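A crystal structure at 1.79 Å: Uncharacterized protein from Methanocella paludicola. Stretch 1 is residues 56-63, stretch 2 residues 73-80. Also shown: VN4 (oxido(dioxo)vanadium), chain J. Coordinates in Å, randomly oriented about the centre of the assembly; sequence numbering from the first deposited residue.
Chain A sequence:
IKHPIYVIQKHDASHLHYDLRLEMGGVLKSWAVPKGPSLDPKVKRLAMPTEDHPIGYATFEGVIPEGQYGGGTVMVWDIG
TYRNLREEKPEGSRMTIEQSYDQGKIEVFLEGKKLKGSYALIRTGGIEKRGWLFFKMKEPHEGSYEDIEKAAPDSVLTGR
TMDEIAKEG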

# COMPACT_ATOMS: atom_id res chain seq x y z
N GLY A 56 5.91 11.50 -8.37
CA GLY A 56 6.31 10.84 -9.62
C GLY A 56 6.94 9.45 -9.43
O GLY A 56 6.97 8.66 -10.38
N TYR A 57 7.39 9.11 -8.21
CA TYR A 57 7.85 7.74 -7.92
C TYR A 57 6.77 6.66 -8.04
O TYR A 57 7.09 5.46 -8.18
N ALA A 58 5.50 7.05 -8.04
CA ALA A 58 4.42 6.02 -8.15
C ALA A 58 4.52 5.10 -9.38
O ALA A 58 4.08 3.94 -9.36
N THR A 59 5.09 5.59 -10.48
CA THR A 59 5.22 4.71 -11.68
C THR A 59 6.68 4.26 -11.88
O THR A 59 7.00 3.75 -12.96
N PHE A 60 7.54 4.39 -10.87
CA PHE A 60 8.90 3.88 -11.01
C PHE A 60 8.89 2.35 -11.00
O PHE A 60 8.39 1.75 -10.02
N GLU A 61 9.42 1.72 -12.07
CA GLU A 61 9.54 0.26 -12.12
C GLU A 61 10.91 0.02 -12.72
O GLU A 61 11.14 0.55 -13.81
N GLY A 62 11.81 -0.70 -12.05
CA GLY A 62 13.20 -0.83 -12.59
C GLY A 62 14.12 -1.27 -11.45
O GLY A 62 13.67 -1.88 -10.50
N VAL A 63 15.39 -0.90 -11.51
CA VAL A 63 16.35 -1.47 -10.58
C VAL A 63 17.10 -0.33 -9.92
O VAL A 63 17.51 0.61 -10.60
N THR A 73 15.01 -4.70 -6.98
CA THR A 73 14.10 -4.60 -8.14
C THR A 73 12.78 -4.10 -7.63
O THR A 73 12.30 -4.57 -6.63
N VAL A 74 12.20 -3.13 -8.34
CA VAL A 74 10.96 -2.50 -7.95
C VAL A 74 9.96 -2.70 -9.06
O VAL A 74 10.23 -2.34 -10.23
N MET A 75 8.82 -3.27 -8.70
CA MET A 75 7.73 -3.49 -9.63
C MET A 75 6.55 -2.65 -9.21
O MET A 75 6.24 -2.59 -8.01
N VAL A 76 5.83 -2.04 -10.15
CA VAL A 76 4.61 -1.34 -9.79
C VAL A 76 3.56 -2.42 -9.80
O VAL A 76 3.11 -2.90 -10.85
N TRP A 77 3.21 -2.85 -8.59
CA TRP A 77 2.40 -4.02 -8.39
C TRP A 77 0.89 -3.71 -8.46
O TRP A 77 0.11 -4.53 -8.93
N ASP A 78 0.44 -2.52 -7.98
CA ASP A 78 -0.92 -2.11 -8.19
C ASP A 78 -0.91 -0.59 -8.16
O ASP A 78 0.00 0.00 -7.56
N ILE A 79 -1.83 0.04 -8.85
CA ILE A 79 -1.86 1.51 -8.86
C ILE A 79 -3.31 1.95 -9.14
O ILE A 79 -4.15 1.22 -9.72
N GLY A 80 -3.66 3.13 -8.66
CA GLY A 80 -4.98 3.70 -8.93
C GLY A 80 -5.09 4.93 -8.05
O GLY A 80 -4.16 5.71 -7.91

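The two stretches meet as a short antiparallel ladder that opens into side-chain packing. At Gly62 and Val74 the backbone hydrogen bonds are reciprocal: Gly62 N donates to Val74 O (2.9 Å, N-H...O angle 147°) and Val74 N to Gly62 O (2.9 Å, 165°). Val74 O also receives a CA-H...O contact from Glu61 CA at 3.3 Å, with 131° at the hydrogen. Val63 and Thr73 form the adjoining non-hydrogen-bonded pair, and their side chains share one face of the sheet, Val63 CG2 lying 4.4 Å from Thr73 OG1.

Beyond the ladder, a carboxylate takes over the backbone's role. Glu61 has chi1 and chi2 both t and chi3 at -71°; its CA-to-CB bond points sideways, yet the chain's end reaches stretch 2, where OE1 accepts from Val76 N at 2.9 Å and 164°. This near-linear bond satisfies the amide, while both carboxylate oxygens have further partners elsewhere in the structure.

Val76 (t) points toward stretch 1, placing CG2 3.2 Å from Phe60 O and 3.5 Å from Ala58 O. Ile79 (t, t) also points toward it: CD1 lies 3.6 Å from Ala58 O, 4.2 Å from Ala58 CB and 3.9 Å from Thr59 CG2. Ala58 O is thus enclosed by carbon and has no polar partner anywhere in the model. Nearby, Tyr57 O is satisfied within its own stretch by Phe60 N, at 2.9 Å.

Phe60 (t, chi2 59°) likewise leaves the backbone sideways, but its ring approaches Val74 (t), with CE2 3.8 Å from Val74 CB. The Tyr57 side chain (t, chi2 78°) carries its hydroxyl to the bound oxido(dioxo)vanadium: OH donates to VN4 O2 at 2.7 Å, near the ring plane. Val74 CG2 lies 3.9 Å from VN4 O2, so the ligand oxygen has an apolar neighbour as well as a donor.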

# COMPACT_ATOMS: atom_id res chain seq x y z
CB TYR A 57 8.41 7.72 -6.48
CG TYR A 57 9.36 6.60 -6.23
CD1 TYR A 57 10.67 6.68 -6.69
CD2 TYR A 57 8.96 5.43 -5.56
CE1 TYR A 57 11.59 5.65 -6.44
CE2 TYR A 57 9.85 4.37 -5.37
CZ TYR A 57 11.18 4.51 -5.79
OH TYR A 57 12.11 3.54 -5.57
CB ALA A 58 3.07 6.71 -8.14
CB THR A 59 4.68 5.41 -12.96
OG1 THR A 59 5.39 6.64 -13.10
CG2 THR A 59 3.22 5.80 -12.76
CB PHE A 60 9.84 4.36 -9.86
CG PHE A 60 11.18 3.73 -9.94
CD1 PHE A 60 11.97 3.91 -11.10
CD2 PHE A 60 11.59 2.79 -9.01
CE1 PHE A 60 13.22 3.29 -11.22
CE2 PHE A 60 12.82 2.18 -9.13
CZ PHE A 60 13.63 2.41 -10.24
CB GLU A 61 8.44 -0.29 -13.06
CG GLU A 61 8.58 -1.78 -13.30
CD GLU A 61 7.27 -2.37 -13.79
OE1 GLU A 61 6.31 -2.45 -12.99
OE2 GLU A 61 7.21 -2.78 -15.00
CB VAL A 63 17.37 -2.35 -11.34
CG1 VAL A 63 18.52 -2.76 -10.43
CG2 VAL A 63 16.66 -3.58 -11.95
CB THR A 73 13.84 -5.97 -8.76
OG1 THR A 73 15.11 -6.56 -9.05
CG2 THR A 73 13.11 -5.81 -10.09
CB VAL A 74 11.16 -0.99 -7.75
CG1 VAL A 74 9.84 -0.29 -7.38
CG2 VAL A 74 12.25 -0.76 -6.69
CB MET A 75 7.30 -4.98 -9.53
CG MET A 75 5.93 -5.22 -10.18
SD MET A 75 5.27 -6.88 -9.86
CE MET A 75 6.53 -7.90 -10.66
CB VAL A 76 4.25 -0.17 -10.76
CG1 VAL A 76 2.91 0.43 -10.34
CG2 VAL A 76 5.37 0.90 -10.62
CB TRP A 77 2.86 -4.74 -7.07
CG TRP A 77 2.11 -6.05 -6.78
CD1 TRP A 77 2.49 -7.34 -7.14
CD2 TRP A 77 0.86 -6.18 -6.04
NE1 TRP A 77 1.54 -8.26 -6.63
CE2 TRP A 77 0.53 -7.57 -6.01
CE3 TRP A 77 -0.02 -5.26 -5.44
CZ2 TRP A 77 -0.64 -8.05 -5.36
CZ3 TRP A 77 -1.19 -5.72 -4.78
CH2 TRP A 77 -1.48 -7.14 -4.78
CB ASP A 78 -1.87 -2.58 -7.05
CG ASP A 78 -3.33 -2.46 -7.42
OD1 ASP A 78 -3.65 -2.28 -8.64
OD2 ASP A 78 -4.27 -2.52 -6.54
CB ILE A 79 -0.86 2.08 -9.92
CG1 ILE A 79 -0.59 3.58 -9.65
CG2 ILE A 79 -1.45 1.82 -11.34
CD1 ILE A 79 0.66 4.10 -10.38
V VN4 J . 11.79 2.66 -2.02
O1 VN4 J . 12.84 4.24 -2.32
O2 VN4 J . 11.76 1.65 -3.67
O3 VN4 J . 10.99 2.30 -0.34